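Local coordinates for reticulocyte binding protein (Streptococcus agalactiae COH1, PDB 3FAX) that probably hydrolyses alpha-1,6 branch linkages of pullulan- and glycogen-like glucans, as a pullulanase-type member of the alpha-amylase family with a CBM48 module, at residues L135-N140 / I216-A221; I236-A241 / T398-D403; L316-Y321 / F352-M357; S247-Q252 / A367-L372. One frame throughout, in Å; residues are numbered along the deposited sequence.

Contact 1. Residues L135-N140 / I216-A221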
loop_
_atom_site.group_PDB
_atom_site.type_symbol
_atom_site.label_atom_id
_atom_site.label_comp_id
_atom_site.label_asym_id
_atom_site.label_seq_id
_atom_site.Cartn_x
_atom_site.Cartn_y
_atom_site.Cartn_z
ATOM N N LEU A 135 -24.217 3.323 4.641
ATOM C CA LEU A 135 -24.258 1.889 4.371
ATOM C C LEU A 135 -23.634 1.116 5.525
ATOM O O LEU A 135 -22.867 1.667 6.323
ATOM C CB LEU A 135 -23.562 1.558 3.054
ATOM C CG LEU A 135 -24.270 2.091 1.805
ATOM C CD1 LEU A 135 -23.396 1.954 0.570
ATOM C CD2 LEU A 135 -25.598 1.380 1.623
ATOM N N GLY A 136 -23.991 -0.159 5.620
ATOM C CA GLY A 136 -23.563 -1.004 6.727
ATOM C C GLY A 136 -24.600 -1.098 7.835
ATOM O O GLY A 136 -25.783 -0.788 7.632
ATOM N N ALA A 137 -24.143 -1.543 9.007
ATOM C CA ALA A 137 -25.000 -1.823 10.156
ATOM C C ALA A 137 -24.604 -0.906 11.307
ATOM O O ALA A 137 -23.435 -0.866 11.687
ATOM C CB ALA A 137 -24.841 -3.257 10.559
ATOM N N VAL A 138 -25.567 -0.171 11.858
ATOM C CA VAL A 138 -25.274 0.821 12.902
ATOM C C VAL A 138 -26.027 0.519 14.204
ATOM O O VAL A 138 -27.252 0.478 14.206
ATOM C CB VAL A 138 -25.623 2.263 12.433
ATOM C CG1 VAL A 138 -25.221 3.283 13.495
ATOM C CG2 VAL A 138 -24.943 2.587 11.111
ATOM N N LEU A 139 -25.283 0.297 15.289
ATOM C CA LEU A 139 -25.854 0.094 16.632
ATOM C C LEU A 139 -26.252 1.413 17.251
ATOM O O LEU A 139 -25.539 2.408 17.098
ATOM C CB LEU A 139 -24.837 -0.536 17.590
ATOM C CG LEU A 139 -24.591 -2.029 17.486
ATOM C CD1 LEU A 139 -24.150 -2.366 16.072
ATOM C CD2 LEU A 139 -23.547 -2.442 18.493
ATOM N N ASN A 140 -27.370 1.416 17.973
ATOM C CA ASN A 140 -27.719 2.553 18.826
ATOM C C ASN A 140 -26.886 2.488 20.109
ATOM O O ASN A 140 -26.112 1.545 20.299
ATOM C CB ASN A 140 -29.230 2.610 19.113
ATOM C CG ASN A 140 -29.761 1.357 19.790
ATOM O OD1 ASN A 140 -29.031 0.387 19.992
ATOM N ND2 ASN A 140 -31.049 1.372 20.136
ATOM N N ILE A 216 -23.169 -13.532 1.742
ATOM C CA ILE A 216 -22.135 -12.529 1.499
ATOM C C ILE A 216 -21.789 -11.692 2.742
ATOM O O ILE A 216 -22.532 -11.650 3.735
ATOM C CB ILE A 216 -22.491 -11.599 0.300
ATOM C CG1 ILE A 216 -23.673 -10.673 0.616
ATOM C CG2 ILE A 216 -22.802 -12.425 -0.934
ATOM C CD1 ILE A 216 -23.304 -9.343 1.251
ATOM N N LEU A 217 -20.641 -11.025 2.650
ATOM C CA LEU A 217 -20.080 -10.250 3.737
ATOM C C LEU A 217 -20.384 -8.781 3.493
ATOM O O LEU A 217 -19.915 -8.212 2.511
ATOM C CB LEU A 217 -18.565 -10.474 3.796
ATOM C CG LEU A 217 -17.782 -9.624 4.802
ATOM C CD1 LEU A 217 -18.336 -9.833 6.212
ATOM C CD2 LEU A 217 -16.278 -9.929 4.726
ATOM N N ASP A 218 -21.186 -8.181 4.372
ATOM C CA ASP A 218 -21.428 -6.733 4.350
ATOM C C ASP A 218 -20.110 -6.012 4.080
ATOM O O ASP A 218 -19.194 -6.060 4.911
ATOM C CB ASP A 218 -22.011 -6.276 5.694
ATOM C CG ASP A 218 -22.380 -4.794 5.722
ATOM O OD1 ASP A 218 -22.020 -4.041 4.796
ATOM O OD2 ASP A 218 -23.034 -4.376 6.696
ATOM N N PRO A 219 -19.994 -5.358 2.906
ATOM C CA PRO A 219 -18.737 -4.684 2.599
ATOM C C PRO A 219 -18.427 -3.504 3.518
ATOM O O PRO A 219 -17.280 -3.074 3.573
ATOM C CB PRO A 219 -18.920 -4.241 1.144
ATOM C CG PRO A 219 -20.372 -4.173 0.938
ATOM C CD PRO A 219 -20.965 -5.234 1.805
ATOM N N TYR A 220 -19.426 -2.980 4.227
ATOM C CA TYR A 220 -19.183 -1.918 5.214
ATOM C C TYR A 220 -19.081 -2.477 6.633
ATOM O O TYR A 220 -19.173 -1.727 7.614
ATOM C CB TYR A 220 -20.267 -0.831 5.116
ATOM C CG TYR A 220 -20.092 0.058 3.897
ATOM C CD1 TYR A 220 -20.219 -0.463 2.607
ATOM C CD2 TYR A 220 -19.785 1.403 4.030
ATOM C CE1 TYR A 220 -20.041 0.341 1.486
ATOM C CE2 TYR A 220 -19.603 2.217 2.913
ATOM C CZ TYR A 220 -19.732 1.681 1.648
ATOM O OH TYR A 220 -19.562 2.476 0.539
ATOM N N ALA A 221 -18.866 -3.791 6.737
ATOM C CA ALA A 221 -18.688 -4.456 8.030
ATOM C C ALA A 221 -17.599 -3.748 8.836
ATOM O O ALA A 221 -16.488 -3.537 8.335
ATOM C CB ALA A 221 -18.338 -5.936 7.836
HETATM O O HOH W 1 -23.617 -2.108 3.608
#
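Asp218 OD1 takes two donors beside Gly136: the backbone N of Tyr220 at 2.9 Å, and a water at 2.8 Å. The N-H of Tyr220 comes from above the carboxylate plane, 48° out of it, and because it lies two residues on, the bond closes an Asx turn. The water reaches across the contact, where it also accepts a weak bond from Gly136 N. The second oxygen, Asp218 OD2, bonds to the hydroxyl of Tyr203 while lying 3.4 Å from Gly136 CA, so both oxygens of this buried carboxylate have hydrogen-bond partners.

The Asx turn is overlaid on a type I beta turn from Asp218 to Ala221, which carries Tyr220 towards the start of the strand. There the main chain of Gly136 passes closely, its CA 3.7 Å from Tyr220 CB. Leu135 supplies the apolar part. Its CB stands over one face of the Tyr220 ring, 3.7 Å from the centroid and only 5° off the normal, which identifies a CH-pi contact. With CG beside the backbone N (chi1 -67°) the chain runs on across the same ring, and CD1 comes within 3.8 Å of Tyr220 CZ.

The first segment belongs to strand 136-139, hydrogen-bonded to strand 146-151 within the CBM48 module, whereas Asp218 also packs on Tyr205 of strand 202-208. Tyr220 faces the barrel domain: its hydroxyl bonds to Asp440 of helix 432-448, its ring meets that of Phe352, and Arg436 of the helix touches both Leu135 and Tyr220.

Contact 2. Residues I236-A241 / T398-D403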
loop_
_atom_site.group_PDB
_atom_site.type_symbol
_atom_site.label_atom_id
_atom_site.label_comp_id
_atom_site.label_asym_id
_atom_site.label_seq_id
_atom_site.Cartn_x
_atom_site.Cartn_y
_atom_site.Cartn_z
ATOM N N ILE A 236 -20.874 -20.934 3.247
ATOM C CA ILE A 236 -20.259 -19.724 3.800
ATOM C C ILE A 236 -18.822 -19.630 3.293
ATOM O O ILE A 236 -17.978 -20.451 3.649
ATOM C CB ILE A 236 -20.256 -19.713 5.350
ATOM C CG1 ILE A 236 -21.682 -19.643 5.905
ATOM C CG2 ILE A 236 -19.452 -18.534 5.885
ATOM C CD1 ILE A 236 -22.324 -20.987 6.086
ATOM N N LYS A 237 -18.565 -18.625 2.457
ATOM C CA LYS A 237 -17.271 -18.436 1.798
ATOM C C LYS A 237 -16.454 -17.283 2.388
ATOM O O LYS A 237 -15.371 -16.981 1.893
ATOM C CB LYS A 237 -17.493 -18.159 0.308
ATOM C CG LYS A 237 -18.168 -19.284 -0.463
ATOM C CD LYS A 237 -18.288 -18.947 -1.945
ATOM C CE LYS A 237 -19.409 -17.956 -2.217
ATOM N NZ LYS A 237 -19.653 -17.812 -3.685
ATOM N N THR A 238 -16.966 -16.648 3.439
ATOM C CA THR A 238 -16.380 -15.421 3.957
ATOM C C THR A 238 -16.448 -15.330 5.484
ATOM O O THR A 238 -17.117 -16.122 6.151
ATOM C CB THR A 238 -17.141 -14.202 3.426
ATOM O OG1 THR A 238 -18.381 -14.083 4.138
ATOM C CG2 THR A 238 -17.417 -14.326 1.919
ATOM N N ALA A 239 -15.766 -14.330 6.033
ATOM C CA ALA A 239 -15.906 -14.006 7.445
ATOM C C ALA A 239 -17.329 -13.533 7.670
ATOM O O ALA A 239 -18.018 -13.124 6.733
ATOM C CB ALA A 239 -14.906 -12.929 7.861
ATOM N N LYS A 240 -17.786 -13.619 8.909
ATOM C CA LYS A 240 -19.092 -13.082 9.263
ATOM C C LYS A 240 -18.874 -11.681 9.794
ATOM O O LYS A 240 -17.925 -11.450 10.536
ATOM C CB LYS A 240 -19.779 -13.971 10.294
ATOM C CG LYS A 240 -19.769 -15.436 9.901
ATOM C CD LYS A 240 -20.730 -16.270 10.738
ATOM C CE LYS A 240 -20.618 -17.750 10.383
ATOM N NZ LYS A 240 -19.267 -18.302 10.714
ATOM N N ALA A 241 -19.725 -10.742 9.382
ATOM C CA ALA A 241 -19.647 -9.359 9.872
ATOM C C ALA A 241 -20.090 -9.321 11.333
ATOM O O ALA A 241 -20.592 -10.325 11.843
ATOM C CB ALA A 241 -20.515 -8.448 9.026
ATOM N N THR A 398 -12.824 -12.744 -6.020
ATOM C CA THR A 398 -13.790 -12.067 -6.880
ATOM C C THR A 398 -15.205 -12.176 -6.331
ATOM O O THR A 398 -15.965 -11.217 -6.389
ATOM C CB THR A 398 -13.782 -12.647 -8.314
ATOM O OG1 THR A 398 -12.442 -12.671 -8.812
ATOM C CG2 THR A 398 -14.641 -11.802 -9.235
ATOM N N TYR A 399 -15.567 -13.337 -5.789
ATOM C CA TYR A 399 -16.916 -13.520 -5.264
ATOM C C TYR A 399 -17.266 -12.553 -4.106
ATOM O O TYR A 399 -18.432 -12.274 -3.880
ATOM C CB TYR A 399 -17.187 -14.993 -4.896
ATOM C CG TYR A 399 -16.361 -15.574 -3.768
ATOM C CD1 TYR A 399 -16.472 -15.075 -2.474
ATOM C CD2 TYR A 399 -15.503 -16.654 -3.981
ATOM C CE1 TYR A 399 -15.739 -15.604 -1.425
ATOM C CE2 TYR A 399 -14.759 -17.201 -2.928
ATOM C CZ TYR A 399 -14.884 -16.656 -1.647
ATOM O OH TYR A 399 -14.180 -17.143 -0.567
ATOM N N LEU A 400 -16.274 -12.021 -3.399
ATOM C CA LEU A 400 -16.564 -11.100 -2.285
ATOM C C LEU A 400 -17.541 -9.981 -2.660
ATOM O O LEU A 400 -18.494 -9.709 -1.923
ATOM C CB LEU A 400 -15.277 -10.515 -1.712
ATOM C CG LEU A 400 -14.598 -11.457 -0.725
ATOM C CD1 LEU A 400 -13.128 -11.112 -0.572
ATOM C CD2 LEU A 400 -15.337 -11.391 0.617
ATOM N N PHE A 401 -17.316 -9.355 -3.814
ATOM C CA PHE A 401 -18.200 -8.295 -4.300
ATOM C C PHE A 401 -19.104 -8.748 -5.447
ATOM O O PHE A 401 -20.197 -8.210 -5.614
ATOM C CB PHE A 401 -17.382 -7.062 -4.699
ATOM C CG PHE A 401 -16.935 -6.228 -3.520
ATOM C CD1 PHE A 401 -17.718 -5.178 -3.063
ATOM C CD2 PHE A 401 -15.748 -6.508 -2.859
ATOM C CE1 PHE A 401 -17.319 -4.405 -1.965
ATOM C CE2 PHE A 401 -15.339 -5.739 -1.760
ATOM C CZ PHE A 401 -16.131 -4.681 -1.316
ATOM N N GLU A 402 -18.670 -9.733 -6.233
ATOM C CA GLU A 402 -19.470 -10.186 -7.382
ATOM C C GLU A 402 -20.744 -10.904 -6.936
ATOM O O GLU A 402 -21.773 -10.800 -7.599
ATOM C CB GLU A 402 -18.648 -11.083 -8.319
ATOM C CG GLU A 402 -19.246 -11.263 -9.726
ATOM C CD GLU A 402 -19.128 -10.029 -10.635
ATOM O OE1 GLU A 402 -18.424 -9.053 -10.285
ATOM O OE2 GLU A 402 -19.746 -10.044 -11.727
ATOM N N ASP A 403 -20.680 -11.633 -5.823
ATOM C CA ASP A 403 -21.884 -12.224 -5.229
ATOM C C ASP A 403 -22.910 -11.167 -4.821
ATOM O O ASP A 403 -24.106 -11.401 -4.944
ATOM C CB ASP A 403 -21.548 -13.088 -3.996
ATOM C CG ASP A 403 -20.992 -14.469 -4.354
ATOM O OD1 ASP A 403 -21.208 -14.958 -5.494
ATOM O OD2 ASP A 403 -20.356 -15.074 -3.464
#
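Lys237 lies across one face of the Tyr399 ring and supplies the acceptor for its hydroxyl. Tyr399 OH donates to Lys237 O at 2.7 Å, tilted 18° from the carbonyl plane. The lysine chain leaves with CG beside the backbone N and stays extended at chi2, which brings CD over the centre of the ring, 4.0 Å from the Tyr399 centroid, a CH-pi contact. The bend at chi3 (-77°) then turns CE and NZ toward Asp403. NZ sits off-centre above the same ring at 4.5 Å from its centroid, which qualifies as a cation-pi interaction.

The salt bridge from Lys237 NZ to Asp403 OD2 is 2.8 Å long and uses the syn lone pair of the carboxylate oxygen. Tyr399 and Asp403 lie four residues apart, the backbone bond Asp403 N to Tyr399 O joining them, so one turn presents both ring and carboxylate to a single lysine. Tyr399 has its CG between the backbone N and the carbonyl carbon (chi1 65°), which lays the ring beneath the lysine chain.

Thr238 brings a methyl to the ring edge: its CG2 lies near the ring plane, 4.0 Å from Tyr399 CE1, and 3.8 Å from Leu400 CD2. Its hydroxyl is turned to Ala239 O instead.

The arrangement is an interface between domains, where a loop leading back into the sheet of the CBM48 module meets the short helix 399-402 that follows barrel strand 385-390 of the alpha-amylase domain.

Contact 3. Residues L316-Y321 / F352-M357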
loop_
_atom_site.group_PDB
_atom_site.type_symbol
_atom_site.label_atom_id
_atom_site.label_comp_id
_atom_site.label_asym_id
_atom_site.label_seq_id
_atom_site.Cartn_x
_atom_site.Cartn_y
_atom_site.Cartn_z
ATOM N N LEU A 316 1.861 -2.240 7.458
ATOM C CA LEU A 316 1.358 -3.171 6.444
ATOM C C LEU A 316 -0.101 -3.521 6.720
ATOM O O LEU A 316 -0.556 -3.396 7.852
ATOM C CB LEU A 316 2.213 -4.448 6.400
ATOM C CG LEU A 316 3.389 -4.398 5.417
ATOM C CD1 LEU A 316 4.557 -3.629 6.031
ATOM C CD2 LEU A 316 3.806 -5.801 4.959
ATOM N N PRO A 317 -0.835 -3.981 5.691
ATOM C CA PRO A 317 -2.299 -4.063 5.798
ATOM C C PRO A 317 -2.850 -4.624 7.128
ATOM O O PRO A 317 -2.711 -5.821 7.409
ATOM C CB PRO A 317 -2.688 -4.965 4.622
ATOM C CG PRO A 317 -1.608 -4.746 3.615
ATOM C CD PRO A 317 -0.348 -4.497 4.397
ATOM N N VAL A 318 -3.481 -3.747 7.910
ATOM C CA VAL A 318 -4.147 -4.116 9.157
ATOM C C VAL A 318 -5.636 -4.399 8.949
ATOM O O VAL A 318 -6.279 -5.015 9.815
ATOM C CB VAL A 318 -3.977 -3.014 10.244
ATOM C CG1 VAL A 318 -2.513 -2.725 10.458
ATOM C CG2 VAL A 318 -4.717 -1.730 9.859
ATOM N N LEU A 319 -6.198 -3.965 7.819
ATOM C CA LEU A 319 -7.568 -4.383 7.456
ATOM C C LEU A 319 -7.613 -5.884 7.254
ATOM O O LEU A 319 -6.599 -6.502 6.928
ATOM C CB LEU A 319 -8.080 -3.680 6.194
ATOM C CG LEU A 319 -8.384 -2.183 6.333
ATOM C CD1 LEU A 319 -9.081 -1.712 5.075
ATOM C CD2 LEU A 319 -9.229 -1.861 7.551
ATOM N N SER A 320 -8.785 -6.469 7.465
ATOM C CA SER A 320 -8.946 -7.914 7.378
ATOM C C SER A 320 -8.470 -8.434 6.028
ATOM O O SER A 320 -8.819 -7.882 4.997
ATOM C CB SER A 320 -10.409 -8.322 7.604
ATOM O OG SER A 320 -10.650 -9.653 7.160
ATOM N N TYR A 321 -7.650 -9.487 6.071
ATOM C CA TYR A 321 -7.223 -10.232 4.888
ATOM C C TYR A 321 -7.624 -11.695 5.023
ATOM O O TYR A 321 -7.794 -12.199 6.132
ATOM C CB TYR A 321 -5.717 -10.109 4.663
ATOM C CG TYR A 321 -4.837 -10.300 5.887
ATOM C CD1 TYR A 321 -4.424 -11.569 6.291
ATOM C CD2 TYR A 321 -4.384 -9.202 6.614
ATOM C CE1 TYR A 321 -3.603 -11.743 7.397
ATOM C CE2 TYR A 321 -3.566 -9.362 7.727
ATOM C CZ TYR A 321 -3.174 -10.638 8.113
ATOM O OH TYR A 321 -2.357 -10.805 9.214
ATOM N N PHE A 352 -13.168 -2.000 5.591
ATOM C CA PHE A 352 -13.477 -1.245 6.817
ATOM C C PHE A 352 -13.140 -2.032 8.083
ATOM O O PHE A 352 -12.909 -1.442 9.141
ATOM C CB PHE A 352 -14.973 -0.917 6.906
ATOM C CG PHE A 352 -15.476 0.012 5.844
ATOM C CD1 PHE A 352 -15.758 1.347 6.141
ATOM C CD2 PHE A 352 -15.725 -0.456 4.554
ATOM C CE1 PHE A 352 -16.257 2.209 5.168
ATOM C CE2 PHE A 352 -16.216 0.394 3.580
ATOM C CZ PHE A 352 -16.484 1.739 3.892
ATOM N N ALA A 353 -13.176 -3.360 7.989
ATOM C CA ALA A 353 -13.048 -4.211 9.170
ATOM C C ALA A 353 -11.618 -4.687 9.364
ATOM O O ALA A 353 -11.000 -5.206 8.437
ATOM C CB ALA A 353 -13.982 -5.403 9.058
ATOM N N LEU A 354 -11.107 -4.531 10.582
ATOM C CA LEU A 354 -9.726 -4.897 10.880
ATOM C C LEU A 354 -9.548 -6.410 10.913
ATOM O O LEU A 354 -10.507 -7.163 11.078
ATOM C CB LEU A 354 -9.271 -4.294 12.215
ATOM C CG LEU A 354 -9.286 -2.767 12.261
ATOM C CD1 LEU A 354 -9.038 -2.260 13.692
ATOM C CD2 LEU A 354 -8.264 -2.194 11.280
ATOM N N SER A 355 -8.310 -6.848 10.745
ATOM C CA SER A 355 -7.974 -8.248 10.904
ATOM C C SER A 355 -7.965 -8.599 12.384
ATOM O O SER A 355 -7.541 -7.798 13.218
ATOM C CB SER A 355 -6.599 -8.524 10.321
ATOM O OG SER A 355 -6.296 -9.889 10.426
ATOM N N GLY A 356 -8.435 -9.799 12.706
ATOM C CA GLY A 356 -8.362 -10.300 14.072
ATOM C C GLY A 356 -6.962 -10.725 14.479
ATOM O O GLY A 356 -6.662 -10.821 15.665
ATOM N N MET A 357 -6.103 -10.957 13.487
ATOM C CA MET A 357 -4.762 -11.499 13.704
ATOM C C MET A 357 -3.919 -10.672 14.662
ATOM O O MET A 357 -3.081 -11.229 15.360
ATOM C CB MET A 357 -4.034 -11.629 12.366
ATOM C CG MET A 357 -2.683 -12.323 12.429
ATOM S SD MET A 357 -2.792 -14.065 12.842
ATOM C CE MET A 357 -3.323 -14.754 11.270
HETATM O O HOH W 2 -7.369 -11.228 8.675
#
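Two backbone hydrogen bonds, on either side of the close pair Leu319 and Leu354, join the segments. Ser355 N donates to Val318 O at 2.9 Å with an N-H...O angle of 173°, and Ser320 N donates to Ala353 O at 2.7 Å. They enclose a single beta bridge, with Leu319 CA and Leu354 CA 4.1 Å apart; the touching parts run 87° to one another, and the pairing goes no further.

Apolar contacts gather on Leu354. Its CD2 touches Val318 CG2 at 3.8 Å, the two side chains lying alongside and pointing the same way, while Leu319 CD2 reaches that same methyl at 3.9 Å from another direction.

Polar and aromatic contacts gather on Tyr321. Ser355 OG lies over one face of its ring, offset toward the rim, and a water lies over the ring centre. That water accepts from Tyr321 N; its link to Ser355 OG is unusually short and therefore doubtful. Placing OG anti to the backbone N (chi1 -178°) also turns it forward along the chain, where it accepts from Met357 N at 3.2 Å, an ST turn. Met357 CG in turn touches Tyr321 OH at 3.6 Å, a hydroxyl that is hydrogen-bonded with that of Tyr358.

The site belongs to the (beta/alpha)8 barrel of the alpha-amylase family: one segment opens the long excursion after barrel strand 312-315 and the other lies late in it, before helix 365-381, with a calcium ion about 7 Å from the Tyr321 side chain.

Contact 4. Residues S247-Q252 / A367-L372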
loop_
_atom_site.group_PDB
_atom_site.type_symbol
_atom_site.label_atom_id
_atom_site.label_comp_id
_atom_site.label_asym_id
_atom_site.label_seq_id
_atom_site.Cartn_x
_atom_site.Cartn_y
_atom_site.Cartn_z
ATOM N N SER A 247 -17.196 4.178 17.956
ATOM C CA SER A 247 -17.102 5.444 18.694
ATOM C C SER A 247 -16.984 5.237 20.206
ATOM O O SER A 247 -16.299 5.999 20.894
ATOM C CB SER A 247 -18.294 6.351 18.370
ATOM O OG SER A 247 -19.527 5.765 18.767
ATOM N N GLN A 248 -17.628 4.187 20.707
ATOM C CA GLN A 248 -17.590 3.870 22.132
ATOM C C GLN A 248 -16.353 3.051 22.526
ATOM O O GLN A 248 -16.154 2.786 23.712
ATOM C CB GLN A 248 -18.881 3.147 22.551
ATOM C CG GLN A 248 -20.149 3.983 22.322
ATOM C CD GLN A 248 -21.446 3.259 22.692
ATOM O OE1 GLN A 248 -21.450 2.064 23.005
ATOM N NE2 GLN A 248 -22.559 3.989 22.651
ATOM N N LEU A 249 -15.518 2.676 21.554
ATOM C CA LEU A 249 -14.335 1.842 21.819
ATOM C C LEU A 249 -13.021 2.633 21.864
ATOM O O LEU A 249 -12.831 3.614 21.138
ATOM C CB LEU A 249 -14.224 0.715 20.777
ATOM C CG LEU A 249 -15.424 -0.231 20.724
ATOM C CD1 LEU A 249 -15.315 -1.220 19.566
ATOM C CD2 LEU A 249 -15.588 -0.947 22.072
ATOM N N GLY A 250 -12.112 2.182 22.721
ATOM C CA GLY A 250 -10.789 2.794 22.849
ATOM C C GLY A 250 -10.811 4.187 23.463
ATOM O O GLY A 250 -11.878 4.703 23.818
ATOM N N PRO A 251 -9.631 4.813 23.570
ATOM C CA PRO A 251 -9.476 6.161 24.135
ATOM C C PRO A 251 -10.407 7.192 23.488
ATOM O O PRO A 251 -10.337 7.421 22.284
ATOM C CB PRO A 251 -8.010 6.504 23.837
ATOM C CG PRO A 251 -7.323 5.182 23.671
ATOM C CD PRO A 251 -8.347 4.240 23.121
ATOM N N GLN A 252 -11.266 7.816 24.286
ATOM C CA GLN A 252 -12.242 8.767 23.748
ATOM C C GLN A 252 -11.619 10.150 23.456
ATOM O O GLN A 252 -12.225 10.975 22.762
ATOM C CB GLN A 252 -13.447 8.871 24.688
ATOM C CG GLN A 252 -14.132 7.524 24.996
ATOM C CD GLN A 252 -14.775 6.881 23.770
ATOM O OE1 GLN A 252 -15.969 7.051 23.525
ATOM N NE2 GLN A 252 -13.983 6.138 22.999
ATOM N N ALA A 367 -12.658 -5.655 20.267
ATOM C CA ALA A 367 -11.281 -5.555 20.759
ATOM C C ALA A 367 -10.316 -4.941 19.739
ATOM O O ALA A 367 -9.547 -4.039 20.089
ATOM C CB ALA A 367 -10.774 -6.920 21.214
ATOM N N ARG A 368 -10.357 -5.438 18.498
ATOM C CA ARG A 368 -9.527 -4.914 17.398
ATOM C C ARG A 368 -9.496 -3.391 17.408
ATOM O O ARG A 368 -8.432 -2.767 17.430
ATOM C CB ARG A 368 -10.115 -5.297 16.036
ATOM C CG ARG A 368 -10.115 -6.759 15.663
ATOM C CD ARG A 368 -11.488 -7.147 15.158
ATOM N NE ARG A 368 -11.475 -8.076 14.036
ATOM C CZ ARG A 368 -11.500 -9.401 14.126
ATOM N NH1 ARG A 368 -11.485 -10.008 15.311
ATOM N NH2 ARG A 368 -11.514 -10.133 13.010
ATOM N N ILE A 369 -10.693 -2.816 17.380
ATOM C CA ILE A 369 -10.876 -1.379 17.217
ATOM C C ILE A 369 -10.271 -0.628 18.407
ATOM O O ILE A 369 -9.501 0.323 18.222
ATOM C CB ILE A 369 -12.378 -1.041 17.055
ATOM C CG1 ILE A 369 -12.918 -1.679 15.766
ATOM C CG2 ILE A 369 -12.607 0.467 17.059
ATOM C CD1 ILE A 369 -14.421 -1.663 15.654
ATOM N N ALA A 370 -10.598 -1.075 19.619
ATOM C CA ALA A 370 -10.026 -0.481 20.838
ATOM C C ALA A 370 -8.509 -0.671 20.883
ATOM O O ALA A 370 -7.784 0.227 21.301
ATOM C CB ALA A 370 -10.686 -1.060 22.097
ATOM N N GLU A 371 -8.037 -1.827 20.423
ATOM C CA GLU A 371 -6.608 -2.125 20.416
ATOM C C GLU A 371 -5.849 -1.244 19.436
ATOM O O GLU A 371 -4.848 -0.626 19.803
ATOM C CB GLU A 371 -6.367 -3.604 20.105
ATOM C CG GLU A 371 -6.632 -4.514 21.295
ATOM C CD GLU A 371 -6.760 -5.969 20.910
ATOM O OE1 GLU A 371 -7.576 -6.285 20.024
ATOM O OE2 GLU A 371 -6.044 -6.802 21.497
ATOM N N LEU A 372 -6.318 -1.185 18.191
ATOM C CA LEU A 372 -5.657 -0.357 17.186
ATOM C C LEU A 372 -5.664 1.116 17.601
ATOM O O LEU A 372 -4.655 1.808 17.449
ATOM C CB LEU A 372 -6.296 -0.523 15.801
ATOM C CG LEU A 372 -5.611 0.309 14.711
ATOM C CD1 LEU A 372 -4.090 0.101 14.757
ATOM C CD2 LEU A 372 -6.183 0.013 13.309
#
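Leu249 lies against Ile369 and Ala370 of the helix, and its CB and CD1 both meet it. At the root, CB comes to 4.2 Å from Ala370 CB and 4.1 Å from Ile369 CG2. With CG held anti to the carbonyl carbon (chi1 -59°), the chain continues across Ile369. At the tip CD1 is 3.9 Å from Ile369 CB and 4.0 Å from Ile369 CD1, one methyl meeting both the root and the end of the isoleucine. The two side chains cross at about a right angle.

The next residue brings the backbone in. Gly250 has positive phi (69°), and its N lies 3.6 Å from Ala370 CB, a small side chain that lets the loop approach the helix closely. No hydrogen bond joins the segments. The loop is instead held in shape from within, Gln252 NE2 donating to Gly250 O at 2.7 Å from above the carbonyl plane and, weakly, to Ser247 O.

The loop runs from strand 241-242 toward the first barrel strand, 269-273, and lies along the outer helix 365-381. Further along that helix, Lys373 bonds to Leu249 O, and Pro251 rests on Lys373, Gln374 and His377.

Contacts 1 and 3 are buried, contact 2 is partly buried and contact 4 lies at the surface. Chemistry changes with place: contact 3 relies on backbone bonds inside the barrel domain, contact 1 on a carboxylate, a water and a ring face, contact 2 on a salt bridge with cation-pi cover, and contact 4 on apolar packing alone. Contacts 1 and 2 touch through Pro219 and Phe401, both at the seam between the CBM48 module and the barrel. Contact 1 meets contact 3 where Ala221 packs on Ala353. Arg368, on the helix segment of contact 4, reaches contact 3 through a probable bond from NE to Leu354 O; helix 365-381 thus touches both the surface loop and the excursion.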